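Local coordinates for protein Polyphosphate:AMP phosphotransferase (Meiothermus ruber H328, PDB 5O6M) that uses inorganic polyphosphate as phosphate donor to convert AMP to ADP and ADP to ATP, and also accepts other nucleoside mono- and diphosphates, at residues Lys45-Glu48 with Leu49-Glu53; Asn135-Gln139 with Gln140-Lys144; Arg145-His148 with Ile149-Phe152; Trp190-Met194 with Gly195-Asp199; Asn232-Arg235 with Asn236-Ser240. The protein carries 1 engineered substitution. All coordinates share one frame; numbering follows the deposited sequence.

Contact 1. Residues Lys45-Glu48 with Leu49-Glu53; sequences KLQE and LLYAE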
# COMPACT_ATOMS: atom_id res chain seq x y z
N LYS D 45 -0.56 -30.32 3.95
CA LYS D 45 0.69 -30.74 3.31
C LYS D 45 0.84 -30.13 1.93
O LYS D 45 1.95 -29.80 1.51
CB LYS D 45 0.74 -32.27 3.25
CG LYS D 45 2.15 -32.85 3.17
CD LYS D 45 2.80 -32.56 1.83
CE LYS D 45 4.06 -33.38 1.63
NZ LYS D 45 4.66 -33.16 0.29
N LEU D 46 -0.27 -29.98 1.19
CA LEU D 46 -0.19 -29.37 -0.14
C LEU D 46 0.15 -27.89 -0.05
O LEU D 46 0.88 -27.36 -0.90
CB LEU D 46 -1.50 -29.58 -0.90
CG LEU D 46 -1.76 -30.98 -1.45
CD1 LEU D 46 -3.25 -31.24 -1.58
CD2 LEU D 46 -1.07 -31.16 -2.79
N GLN D 47 -0.36 -27.20 0.98
CA GLN D 47 -0.04 -25.79 1.17
C GLN D 47 1.46 -25.60 1.38
O GLN D 47 2.06 -24.67 0.83
CB GLN D 47 -0.84 -25.23 2.34
CG GLN D 47 -0.65 -23.75 2.58
CD GLN D 47 0.61 -23.44 3.36
OE1 GLN D 47 1.27 -22.42 3.12
NE2 GLN D 47 0.97 -24.32 4.29
N GLU D 48 2.09 -26.47 2.19
CA GLU D 48 3.52 -26.35 2.42
C GLU D 48 4.31 -26.51 1.13
O GLU D 48 5.34 -25.84 0.93
CB GLU D 48 3.98 -27.37 3.46
CG GLU D 48 3.27 -27.28 4.80
CD GLU D 48 3.86 -26.20 5.70
OE1 GLU D 48 3.35 -26.01 6.83
OE2 GLU D 48 4.82 -25.53 5.27
N LEU D 49 3.85 -27.38 0.23
CA LEU D 49 4.48 -27.48 -1.08
C LEU D 49 4.31 -26.18 -1.87
O LEU D 49 5.29 -25.63 -2.39
CB LEU D 49 3.89 -28.66 -1.85
CG LEU D 49 4.80 -29.89 -2.00
CD1 LEU D 49 4.08 -31.01 -2.72
CD2 LEU D 49 6.10 -29.53 -2.70
N LEU D 50 3.08 -25.69 -1.98
CA LEU D 50 2.82 -24.42 -2.66
C LEU D 50 3.78 -23.34 -2.18
O LEU D 50 4.49 -22.72 -2.98
CB LEU D 50 1.37 -23.99 -2.42
CG LEU D 50 0.90 -22.66 -3.00
CD1 LEU D 50 0.79 -22.72 -4.52
CD2 LEU D 50 -0.42 -22.22 -2.37
N TYR D 51 3.80 -23.10 -0.87
CA TYR D 51 4.68 -22.08 -0.30
C TYR D 51 6.14 -22.35 -0.63
O TYR D 51 6.88 -21.44 -1.02
CB TYR D 51 4.47 -22.03 1.22
CG TYR D 51 5.21 -20.91 1.91
CD1 TYR D 51 4.75 -19.60 1.84
CD2 TYR D 51 6.35 -21.16 2.66
CE1 TYR D 51 5.42 -18.57 2.48
CE2 TYR D 51 7.03 -20.14 3.30
CZ TYR D 51 6.56 -18.84 3.21
OH TYR D 51 7.22 -17.82 3.85
N ALA D 52 6.58 -23.60 -0.49
CA ALA D 52 7.99 -23.93 -0.70
C ALA D 52 8.37 -23.82 -2.17
O ALA D 52 9.45 -23.30 -2.50
CB ALA D 52 8.28 -25.34 -0.17
N GLU D 53 7.52 -24.32 -3.07
CA GLU D 53 7.82 -24.20 -4.50
C GLU D 53 7.86 -22.74 -4.94
O GLU D 53 8.70 -22.36 -5.77
CB GLU D 53 6.78 -24.97 -5.32
CG GLU D 53 7.10 -25.08 -6.80
CD GLU D 53 5.99 -25.73 -7.59
OE1 GLU D 53 4.81 -25.39 -7.35
OE2 GLU D 53 6.28 -26.59 -8.46

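Contact 2. Residues Asn135-Gln139 with Gln140-Lys144; sequences NLVPQ and QVWQK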
# COMPACT_ATOMS: atom_id res chain seq x y z
N ASN D 135 -28.77 -0.39 -6.28
CA ASN D 135 -28.52 0.63 -7.29
C ASN D 135 -27.53 1.68 -6.78
O ASN D 135 -27.79 2.88 -6.81
CB ASN D 135 -29.83 1.29 -7.74
CG ASN D 135 -30.83 0.29 -8.28
OD1 ASN D 135 -31.87 0.05 -7.68
ND2 ASN D 135 -30.51 -0.31 -9.42
N LEU D 136 -26.38 1.21 -6.31
CA LEU D 136 -25.34 2.13 -5.88
C LEU D 136 -24.69 2.84 -7.06
O LEU D 136 -24.07 3.89 -6.87
CB LEU D 136 -24.28 1.39 -5.05
CG LEU D 136 -24.81 0.75 -3.77
CD1 LEU D 136 -23.68 0.12 -2.97
CD2 LEU D 136 -25.57 1.76 -2.92
N VAL D 137 -24.81 2.27 -8.25
CA VAL D 137 -24.53 2.98 -9.50
C VAL D 137 -25.59 2.59 -10.52
O VAL D 137 -26.22 1.53 -10.41
CB VAL D 137 -23.12 2.67 -10.05
CG1 VAL D 137 -22.05 3.05 -9.04
CG2 VAL D 137 -23.02 1.19 -10.42
N PRO D 138 -25.81 3.43 -11.52
CA PRO D 138 -26.85 3.13 -12.51
C PRO D 138 -26.58 1.81 -13.21
O PRO D 138 -25.43 1.43 -13.44
CB PRO D 138 -26.77 4.31 -13.50
CG PRO D 138 -26.08 5.40 -12.73
CD PRO D 138 -25.14 4.71 -11.79
N GLN D 139 -27.66 1.09 -13.53
CA GLN D 139 -27.52 -0.18 -14.25
C GLN D 139 -26.61 -0.04 -15.46
O GLN D 139 -25.90 -0.99 -15.81
CB GLN D 139 -28.89 -0.70 -14.69
CG GLN D 139 -28.82 -1.81 -15.73
CD GLN D 139 -30.16 -2.46 -16.01
OE1 GLN D 139 -31.04 -2.48 -15.16
NE2 GLN D 139 -30.31 -3.00 -17.21
N GLN D 140 -26.62 1.13 -16.11
CA GLN D 140 -25.67 1.38 -17.19
C GLN D 140 -24.23 1.17 -16.74
O GLN D 140 -23.39 0.75 -17.53
CB GLN D 140 -25.85 2.81 -17.70
CG GLN D 140 -24.71 3.32 -18.58
CD GLN D 140 -24.99 3.22 -20.07
OE1 GLN D 140 -26.04 2.72 -20.48
NE2 GLN D 140 -24.06 3.70 -20.88
N VAL D 141 -23.94 1.44 -15.46
CA VAL D 141 -22.58 1.26 -14.97
C VAL D 141 -22.30 -0.21 -14.62
O VAL D 141 -21.42 -0.84 -15.21
CB VAL D 141 -22.32 2.18 -13.76
CG1 VAL D 141 -20.96 1.88 -13.15
CG2 VAL D 141 -22.39 3.63 -14.19
N TRP D 142 -23.06 -0.77 -13.67
CA TRP D 142 -22.70 -2.09 -13.18
C TRP D 142 -22.99 -3.20 -14.19
O TRP D 142 -22.50 -4.32 -14.00
CB TRP D 142 -23.41 -2.40 -11.85
CG TRP D 142 -24.90 -2.36 -11.87
CD1 TRP D 142 -25.70 -1.40 -11.32
CD2 TRP D 142 -25.79 -3.34 -12.42
NE1 TRP D 142 -27.03 -1.71 -11.51
CE2 TRP D 142 -27.11 -2.90 -12.18
CE3 TRP D 142 -25.60 -4.55 -13.09
CZ2 TRP D 142 -28.22 -3.62 -12.60
CZ3 TRP D 142 -26.71 -5.27 -13.50
CH2 TRP D 142 -28.00 -4.80 -13.25
N GLN D 143 -23.75 -2.92 -15.25
CA GLN D 143 -23.94 -3.92 -16.30
C GLN D 143 -22.64 -4.16 -17.07
O GLN D 143 -22.40 -5.28 -17.53
CB GLN D 143 -25.05 -3.47 -17.25
CG GLN D 143 -25.01 -4.10 -18.64
CD GLN D 143 -25.29 -5.60 -18.63
OE1 GLN D 143 -25.72 -6.16 -17.62
NE2 GLN D 143 -25.06 -6.25 -19.77
N LYS D 144 -21.80 -3.13 -17.20
CA LYS D 144 -20.54 -3.31 -17.90
C LYS D 144 -19.54 -4.11 -17.09
O LYS D 144 -18.52 -4.55 -17.63
CB LYS D 144 -19.93 -1.96 -18.27
CG LYS D 144 -20.89 -1.03 -18.98
CD LYS D 144 -20.17 -0.33 -20.13
CE LYS D 144 -20.99 0.78 -20.73
NZ LYS D 144 -21.12 1.90 -19.76

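Contact 3. Residues Arg145-His148 with Ile149-Phe152; sequences RYRH and IREF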
# COMPACT_ATOMS: atom_id res chain seq x y z
N ARG D 145 -19.79 -4.30 -15.79
CA ARG D 145 -18.80 -4.90 -14.91
C ARG D 145 -18.68 -6.41 -15.08
O ARG D 145 -17.63 -6.96 -14.75
CB ARG D 145 -19.13 -4.54 -13.46
CG ARG D 145 -18.98 -3.05 -13.21
CD ARG D 145 -19.36 -2.64 -11.80
NE ARG D 145 -19.06 -1.23 -11.59
CZ ARG D 145 -19.24 -0.59 -10.43
NH1 ARG D 145 -19.72 -1.24 -9.38
NH2 ARG D 145 -18.93 0.69 -10.33
N TYR D 146 -19.70 -7.09 -15.60
CA TYR D 146 -19.55 -8.52 -15.87
C TYR D 146 -18.42 -8.75 -16.86
O TYR D 146 -17.61 -9.67 -16.70
CB TYR D 146 -20.86 -9.10 -16.42
CG TYR D 146 -22.04 -8.92 -15.50
CD1 TYR D 146 -22.12 -9.58 -14.28
CD2 TYR D 146 -23.09 -8.07 -15.85
CE1 TYR D 146 -23.20 -9.41 -13.44
CE2 TYR D 146 -24.18 -7.89 -15.01
CZ TYR D 146 -24.23 -8.56 -13.81
OH TYR D 146 -25.31 -8.38 -12.98
N ARG D 147 -18.33 -7.89 -17.88
CA ARG D 147 -17.23 -7.97 -18.83
C ARG D 147 -15.90 -7.68 -18.16
O ARG D 147 -14.94 -8.46 -18.29
CB ARG D 147 -17.48 -6.98 -19.97
CG ARG D 147 -16.25 -6.71 -20.81
CD ARG D 147 -16.40 -7.22 -22.22
NE ARG D 147 -15.53 -6.48 -23.12
CZ ARG D 147 -15.18 -6.89 -24.33
NH1 ARG D 147 -14.37 -6.15 -25.08
NH2 ARG D 147 -15.62 -8.06 -24.79
N HIS D 148 -15.82 -6.57 -17.41
CA HIS D 148 -14.61 -6.23 -16.67
C HIS D 148 -14.09 -7.42 -15.88
O HIS D 148 -12.89 -7.70 -15.88
CB HIS D 148 -14.90 -5.07 -15.72
CG HIS D 148 -15.45 -3.85 -16.38
ND1 HIS D 148 -16.04 -2.83 -15.67
CD2 HIS D 148 -15.48 -3.48 -17.68
CE1 HIS D 148 -16.43 -1.88 -16.51
NE2 HIS D 148 -16.10 -2.25 -17.74
N ILE D 149 -14.99 -8.12 -15.19
CA ILE D 149 -14.58 -9.18 -14.28
C ILE D 149 -14.07 -10.40 -15.05
O ILE D 149 -13.04 -10.98 -14.71
CB ILE D 149 -15.74 -9.54 -13.34
CG1 ILE D 149 -16.02 -8.37 -12.40
CG2 ILE D 149 -15.44 -10.83 -12.57
CD1 ILE D 149 -17.18 -8.58 -11.46
N ARG D 150 -14.80 -10.80 -16.10
CA ARG D 150 -14.32 -11.91 -16.92
C ARG D 150 -12.91 -11.64 -17.43
O ARG D 150 -12.05 -12.53 -17.40
CB ARG D 150 -15.26 -12.16 -18.10
CG ARG D 150 -16.55 -12.89 -17.74
CD ARG D 150 -17.28 -13.34 -19.00
NE ARG D 150 -17.57 -12.22 -19.89
CZ ARG D 150 -18.69 -11.51 -19.86
NH1 ARG D 150 -19.65 -11.81 -18.99
NH2 ARG D 150 -18.86 -10.51 -20.71
N GLU D 151 -12.65 -10.42 -17.88
CA GLU D 151 -11.35 -10.08 -18.45
C GLU D 151 -10.30 -9.90 -17.36
O GLU D 151 -9.14 -10.26 -17.56
CB GLU D 151 -11.47 -8.81 -19.29
CG GLU D 151 -12.38 -8.96 -20.50
CD GLU D 151 -11.96 -10.10 -21.40
OE1 GLU D 151 -12.84 -10.76 -22.00
OE2 GLU D 151 -10.74 -10.35 -21.51
N PHE D 152 -10.69 -9.34 -16.22
CA PHE D 152 -9.77 -9.25 -15.09
C PHE D 152 -9.33 -10.63 -14.64
O PHE D 152 -8.13 -10.88 -14.45
CB PHE D 152 -10.44 -8.49 -13.94
CG PHE D 152 -9.63 -8.48 -12.68
CD1 PHE D 152 -8.37 -7.91 -12.65
CD2 PHE D 152 -10.15 -9.01 -11.51
CE1 PHE D 152 -7.62 -7.89 -11.49
CE2 PHE D 152 -9.41 -8.99 -10.33
CZ PHE D 152 -8.15 -8.43 -10.33

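Contact 4. Residues Trp190-Met194 with Gly195-Asp199; sequences WKFRM and GDLED. With ATP (adenosine-5'-triphosphate), chain X.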
# COMPACT_ATOMS: atom_id res chain seq x y z
N TRP D 190 -22.53 -10.07 18.35
CA TRP D 190 -21.73 -9.02 17.73
C TRP D 190 -21.75 -9.10 16.21
O TRP D 190 -21.54 -8.08 15.54
CB TRP D 190 -20.28 -9.08 18.22
CG TRP D 190 -19.57 -10.31 17.78
CD1 TRP D 190 -19.63 -11.55 18.36
CD2 TRP D 190 -18.71 -10.44 16.64
NE1 TRP D 190 -18.84 -12.43 17.66
CE2 TRP D 190 -18.27 -11.78 16.60
CE3 TRP D 190 -18.26 -9.55 15.66
CZ2 TRP D 190 -17.41 -12.25 15.61
CZ3 TRP D 190 -17.41 -10.02 14.68
CH2 TRP D 190 -16.99 -11.36 14.66
N LYS D 191 -22.01 -10.28 15.64
CA LYS D 191 -22.08 -10.44 14.19
C LYS D 191 -23.36 -9.90 13.58
O LYS D 191 -23.40 -9.68 12.36
CB LYS D 191 -21.94 -11.91 13.80
CG LYS D 191 -20.56 -12.52 14.01
CD LYS D 191 -20.63 -14.03 13.86
CE LYS D 191 -19.26 -14.64 13.68
NZ LYS D 191 -18.73 -14.38 12.31
N PHE D 192 -24.41 -9.69 14.37
CA PHE D 192 -25.70 -9.31 13.82
C PHE D 192 -25.79 -7.80 13.64
O PHE D 192 -25.54 -7.04 14.58
CB PHE D 192 -26.85 -9.79 14.71
CG PHE D 192 -28.21 -9.38 14.22
CD1 PHE D 192 -28.84 -8.26 14.75
CD2 PHE D 192 -28.85 -10.09 13.22
CE1 PHE D 192 -30.09 -7.88 14.30
CE2 PHE D 192 -30.09 -9.71 12.77
CZ PHE D 192 -30.72 -8.61 13.31
N ARG D 193 -26.14 -7.38 12.43
CA ARG D 193 -26.43 -5.99 12.11
C ARG D 193 -27.90 -5.85 11.73
O ARG D 193 -28.53 -6.81 11.27
CB ARG D 193 -25.57 -5.47 10.96
CG ARG D 193 -24.08 -5.44 11.23
CD ARG D 193 -23.37 -4.77 10.06
NE ARG D 193 -21.92 -4.81 10.18
CZ ARG D 193 -21.09 -4.30 9.28
NH1 ARG D 193 -21.58 -3.72 8.19
NH2 ARG D 193 -19.78 -4.38 9.46
N MET D 194 -28.44 -4.65 11.93
CA MET D 194 -29.78 -4.37 11.43
C MET D 194 -29.81 -4.38 9.91
O MET D 194 -30.80 -4.79 9.30
CB MET D 194 -30.30 -3.04 11.98
CG MET D 194 -30.65 -3.10 13.46
SD MET D 194 -31.94 -4.31 13.81
CE MET D 194 -33.29 -3.68 12.82
N GLY D 195 -28.73 -3.91 9.28
CA GLY D 195 -28.63 -4.03 7.83
C GLY D 195 -28.84 -5.45 7.35
O GLY D 195 -29.27 -5.67 6.22
N ASP D 196 -28.54 -6.44 8.21
CA ASP D 196 -28.81 -7.83 7.86
C ASP D 196 -30.28 -8.03 7.52
O ASP D 196 -30.63 -8.82 6.64
CB ASP D 196 -28.39 -8.75 9.01
CG ASP D 196 -26.91 -9.10 8.99
OD1 ASP D 196 -26.49 -9.93 9.82
OD2 ASP D 196 -26.18 -8.55 8.14
N LEU D 197 -31.16 -7.33 8.24
CA LEU D 197 -32.60 -7.47 8.01
C LEU D 197 -33.00 -6.84 6.68
O LEU D 197 -33.72 -7.45 5.88
CB LEU D 197 -33.37 -6.84 9.17
CG LEU D 197 -33.10 -7.52 10.52
CD1 LEU D 197 -33.94 -6.90 11.62
CD2 LEU D 197 -33.34 -9.02 10.42
N GLU D 198 -32.54 -5.61 6.42
CA GLU D 198 -32.86 -4.95 5.16
C GLU D 198 -32.35 -5.75 3.96
O GLU D 198 -33.00 -5.77 2.91
CB GLU D 198 -32.28 -3.54 5.13
CG GLU D 198 -32.92 -2.59 6.12
CD GLU D 198 -32.31 -1.20 6.06
OE1 GLU D 198 -31.30 -1.02 5.35
OE2 GLU D 198 -32.84 -0.29 6.73
N ASP D 199 -31.20 -6.41 4.10
CA ASP D 199 -30.73 -7.29 3.04
C ASP D 199 -31.57 -8.56 2.95
O ASP D 199 -31.79 -9.08 1.85
CB ASP D 199 -29.26 -7.64 3.25
CG ASP D 199 -28.33 -6.48 2.95
OD1 ASP D 199 -28.69 -5.61 2.12
OD2 ASP D 199 -27.23 -6.43 3.54
PG ATP X . -19.53 -9.93 6.94
O1G ATP X . -18.64 -10.15 5.75
O2G ATP X . -21.01 -10.05 6.60
O3G ATP X . -19.21 -10.87 8.10
PB ATP X . -18.62 -7.79 8.72
O1B ATP X . -19.57 -7.20 9.68
O2B ATP X . -17.67 -8.85 9.28
O3B ATP X . -19.36 -8.43 7.47
PA ATP X . -17.34 -6.20 6.57
O1A ATP X . -16.30 -7.09 6.01
O2A ATP X . -16.90 -4.74 6.71
O3A ATP X . -17.72 -6.66 8.05
O5' ATP X . -18.66 -6.15 5.59
C5' ATP X . -19.60 -5.07 5.71
C4' ATP X . -20.44 -4.89 4.46
O4' ATP X . -19.65 -4.40 3.36
C3' ATP X . -21.18 -6.14 3.94
O3' ATP X . -22.57 -5.99 4.15
C2' ATP X . -20.86 -6.15 2.43
O2' ATP X . -21.99 -6.44 1.62
C1' ATP X . -20.42 -4.70 2.22
N9 ATP X . -19.64 -4.46 1.01
C8 ATP X . -18.57 -5.18 0.53
N7 ATP X . -18.15 -4.79 -0.65
C5 ATP X . -19.00 -3.74 -0.97
C6 ATP X . -19.09 -2.90 -2.10
N6 ATP X . -18.32 -3.03 -3.19
N1 ATP X . -20.04 -1.95 -2.10
C2 ATP X . -20.85 -1.85 -1.04
N3 ATP X . -20.87 -2.58 0.07
C4 ATP X . -19.92 -3.52 0.04

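Contact 5. Residues Asn232-Arg235 with Asn236-Ser240; sequences NWYR and NWLVS. With PO4 (phosphate ion), chain B; PO4 (phosphate ion), chain C.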
# COMPACT_ATOMS: atom_id res chain seq x y z
N ASN D 232 -23.50 -27.64 7.29
CA ASN D 232 -22.11 -27.24 7.43
C ASN D 232 -21.14 -28.38 7.12
O ASN D 232 -20.13 -28.17 6.44
CB ASN D 232 -21.86 -26.71 8.84
CG ASN D 232 -22.53 -25.38 9.08
OD1 ASN D 232 -23.16 -24.83 8.19
ND2 ASN D 232 -22.40 -24.87 10.30
N TRP D 233 -21.43 -29.58 7.62
CA TRP D 233 -20.50 -30.69 7.40
C TRP D 233 -20.32 -30.96 5.91
O TRP D 233 -19.22 -31.30 5.46
CB TRP D 233 -20.98 -31.95 8.13
CG TRP D 233 -22.32 -32.47 7.69
CD1 TRP D 233 -23.54 -32.19 8.24
CD2 TRP D 233 -22.57 -33.41 6.63
NE1 TRP D 233 -24.53 -32.87 7.58
CE2 TRP D 233 -23.96 -33.63 6.59
CE3 TRP D 233 -21.76 -34.07 5.71
CZ2 TRP D 233 -24.56 -34.48 5.67
CZ3 TRP D 233 -22.35 -34.92 4.80
CH2 TRP D 233 -23.73 -35.12 4.78
N TYR D 234 -21.39 -30.82 5.13
CA TYR D 234 -21.28 -31.06 3.69
C TYR D 234 -20.58 -29.90 3.00
O TYR D 234 -19.69 -30.11 2.17
CB TYR D 234 -22.66 -31.30 3.08
CG TYR D 234 -22.60 -31.77 1.65
CD1 TYR D 234 -22.18 -33.06 1.35
CD2 TYR D 234 -22.96 -30.94 0.60
CE1 TYR D 234 -22.12 -33.51 0.04
CE2 TYR D 234 -22.91 -31.38 -0.71
CZ TYR D 234 -22.48 -32.66 -0.98
OH TYR D 234 -22.42 -33.10 -2.28
N ARG D 235 -20.98 -28.67 3.33
CA ARG D 235 -20.30 -27.49 2.80
C ARG D 235 -18.80 -27.59 3.02
O ARG D 235 -18.01 -27.46 2.08
CB ARG D 235 -20.87 -26.24 3.46
CG ARG D 235 -20.16 -24.94 3.10
CD ARG D 235 -20.46 -23.88 4.15
NE ARG D 235 -19.70 -24.10 5.38
CZ ARG D 235 -20.06 -23.66 6.58
NH1 ARG D 235 -21.20 -22.99 6.72
NH2 ARG D 235 -19.30 -23.91 7.63
N ASN D 236 -18.39 -27.83 4.27
CA ASN D 236 -16.97 -27.92 4.59
C ASN D 236 -16.30 -29.07 3.84
O ASN D 236 -15.18 -28.92 3.34
CB ASN D 236 -16.78 -28.08 6.10
CG ASN D 236 -17.33 -26.91 6.88
OD1 ASN D 236 -17.45 -25.80 6.35
ND2 ASN D 236 -17.67 -27.14 8.14
N TRP D 237 -16.97 -30.23 3.76
CA TRP D 237 -16.36 -31.36 3.05
C TRP D 237 -16.22 -31.07 1.56
O TRP D 237 -15.17 -31.33 0.96
CB TRP D 237 -17.18 -32.64 3.25
CG TRP D 237 -16.66 -33.76 2.39
CD1 TRP D 237 -15.63 -34.60 2.68
CD2 TRP D 237 -17.12 -34.12 1.08
NE1 TRP D 237 -15.42 -35.48 1.64
CE2 TRP D 237 -16.32 -35.20 0.65
CE3 TRP D 237 -18.12 -33.64 0.23
CZ2 TRP D 237 -16.50 -35.81 -0.60
CZ3 TRP D 237 -18.30 -34.25 -1.00
CH2 TRP D 237 -17.49 -35.32 -1.40
N LEU D 238 -17.28 -30.55 0.94
CA LEU D 238 -17.26 -30.35 -0.51
C LEU D 238 -16.24 -29.30 -0.91
O LEU D 238 -15.46 -29.50 -1.85
CB LEU D 238 -18.66 -29.97 -1.01
CG LEU D 238 -18.77 -29.81 -2.52
CD1 LEU D 238 -18.24 -31.05 -3.23
CD2 LEU D 238 -20.20 -29.52 -2.93
N VAL D 239 -16.22 -28.17 -0.20
CA VAL D 239 -15.22 -27.15 -0.49
C VAL D 239 -13.82 -27.73 -0.33
O VAL D 239 -12.93 -27.48 -1.15
CB VAL D 239 -15.43 -25.90 0.39
CG1 VAL D 239 -14.23 -24.97 0.28
CG2 VAL D 239 -16.70 -25.17 -0.02
N SER D 240 -13.61 -28.50 0.74
CA SER D 240 -12.30 -29.11 0.96
C SER D 240 -11.91 -30.03 -0.20
O SER D 240 -10.78 -29.98 -0.68
CB SER D 240 -12.30 -29.89 2.27
OG SER D 240 -12.57 -29.02 3.36
P PO4 B . -23.93 -28.90 10.93
O1 PO4 B . -24.77 -30.06 11.42
O2 PO4 B . -23.00 -29.38 9.84
O3 PO4 B . -23.11 -28.35 12.08
O4 PO4 B . -24.83 -27.82 10.38
P PO4 C . -20.69 -22.51 10.94
O1 PO4 C . -21.83 -22.79 11.89
O2 PO4 C . -20.04 -23.81 10.53
O3 PO4 C . -19.66 -21.65 11.63
O4 PO4 C . -21.22 -21.80 9.72

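Contact 1. Residues Lys45-Glu48 with Leu49-Glu53
K45 and L49 meet one turn apart on the last part of helix 29-53, an alpha-helix that runs up to strand 57-64 of the P-loop-type kinase fold. The lysine chain bends at its second torsion (chi2 -70°) and then runs out straight, which brings NZ back beside the leucine, 3.7 Å from L49 CD1; the two side chains slant across one another, and the touch is of van der Waals kind. On another flank, Q47 and Y51 lie side by side and point the same way. The glutamine amide and the tyrosine ring are turned 39° apart, and Q47 OE1 reaches only the root of the tyrosine, 3.7 Å from Y51 CB. L46 is directed at V244 and L247 of helix 232-249, whereas E48 and A52 pack on R75 and W190 of the second subunit. Beneath these pairs run the helical i to i+4 bonds, among them a nearly straight one from Y51 N to Q47 O at 2.9 Å.

Contact 2. Residues Asn135-Gln139 with Gln140-Lys144
One face of the W142 indole is covered by the backbone of Q139: Q139 CA sits 3.5 Å from the centroid of the five-membered ring, a CH-pi contact displaced toward the rim. At the indole edge, in its plane, V137 O lies 3.1 Å from W142 CD1. The extended Q139 chain passes over the rim at W142 CZ2, with CB and CG beside that atom, and runs on outward, its amide tilted 44° against the ring. The indole folds back over the preceding turn because W142 CG stands between its backbone N and carbonyl carbon (chi1 59°). This is the start of helix 139-142, with P138 at the N-cap; P138 O accepts a bond from W142 N at 3.2 Å, while V141 N comes so close to it that the modelled geometry is doubtful. With an alanine in place of W142, Q139 would probably lose the ring face beneath its CA, and a gap would open beside V137 CG2. Ahead of the cap, N135 closes the previous helix as the C-prime residue of a Schellman motif, and L136 touches ATP. V137 and V141 cross at about a right angle, V137 CG2 tight against V141 CG1 at 3.5 Å.

Contact 3. Residues Arg145-His148 with Ile149-Phe152
R147 and E151 stand one turn apart on helix 145-158, yet their strongest polar partners belong to the third subunit: R147 NH1 is salt-bridged to E151 of that subunit, and E151 OE1 to R147 of that subunit. Within the chain, R147 NH2 and E151 OE1 are 4.8 Å apart. R145 likewise pairs with E159 of the third subunit, and H148 NE2 bonds to its D158. R150 doubles back along its own helix through a bend at chi3 (-57°), laying a guanidinium face over Y146 O and R147 CA; R150 NH2 is 3.6 Å from R147 CA, and NH1 continues to a salt bridge with E216. Four i to i+4 backbone bonds tie the turns, from I149 N to R145 O (2.9 Å) through F152 N to H148 O (2.8 Å). Packing completes the turn: I149 CG1 rests 3.2 Å from R145 O, while Y146 leans on A212 of helix 203-217. Reciprocal arginine-glutamate pairs between helices 145-158 of two subunits thus make this a polar, symmetric type of helix-to-helix subunit interface.

Contact 4. Residues Trp190-Met194 with Gly195-Asp199
F192 and M194 meet L197 where the loop after helix 172-183 turns into helix 195-201, and the same loop carries R193 to the ATP. The turn starts with two bent backbone bonds: D196 N donates to R193 O at 3.1 Å, and L197 N to M194 O at 2.8 Å, both donors standing well above the carbonyl planes. M194 O also has a weak bond from E198 N. D196 is less well provided for. Its CB presses against R193 O, and its carboxylate slides past the F192 ring in the opposite direction, their planes 86° apart; the buried OD1 has no polar partner in the model, and the side chain also packs on L179 and R182. K191 NZ, by contrast, forms a salt bridge with D71, and D199 OD1 is held by K134 and Y206. L197 crosses F192 at about a right angle, with F192 CZ 3.8 Å from L197 CG, while M194, bent at chi2 and chi3, swings its methyl to 3.5 Å from L197 CD1, a tight fit. R193 stretches the other way, extended from CG to NE, and presents one guanidinium face to the beta-phosphate, R193 NH2 lying 2.8 Å from ATP O1B.

Contact 5. Residues Asn232-Arg235 with Asn236-Ser240
R235 and N236, neighbours in the first turns of helix 232-249, direct their side chains the same way and join side-on. The helix follows strand 224-228 of the parallel sheet, and its N-terminal end faces two phosphate ions, probably from the crystallisation liquor. R235 leaves with CG anti to the backbone N (chi1 174°), and the bend at chi3 (76°) turns NE and NH2 onto N236 OD1, at 3.0 and 2.9 Å, in the guanidinium plane. NH1 and NH2 also bond one phosphate, though its placement, crowded against N232, is doubtful; W233 N donates to O2 of the other at 2.7 Å. Replacing R235 by a methionine would probably leave N236 OD1 without these donors and the amide freer to turn. On the other flank, Y234 lies alongside L238, whose CB covers one ring face, and slants across W237 with the ring planes 32° apart. Farther on, S240 OG and S240 N reach N236 O from opposite faces of its plane, the hydroxyl at 2.6 Å.

Overall arrangement
The five contacts follow one another along a single P-loop-type kinase chain, and only some border the nucleotide. Contact 4 meets ATP directly through R193, and contact 2 through L136, their centres 24 Å apart; K70 and R122 also bond the ligand. In contact 5 the R235 side chain is about 12 Å from ATP, beside bound phosphates. Contacts 2 and 3 touch, V137 CG2 lying 4.1 Å from R145 NH2, and both face the third subunit. Contacts 1 and 4 face the second subunit although their centres are 38 Å apart. Contacts 1 and 5 come within about 8 Å at the nearest atoms without touching; they lie on helices 29-53 and 232-249, which pack on each other.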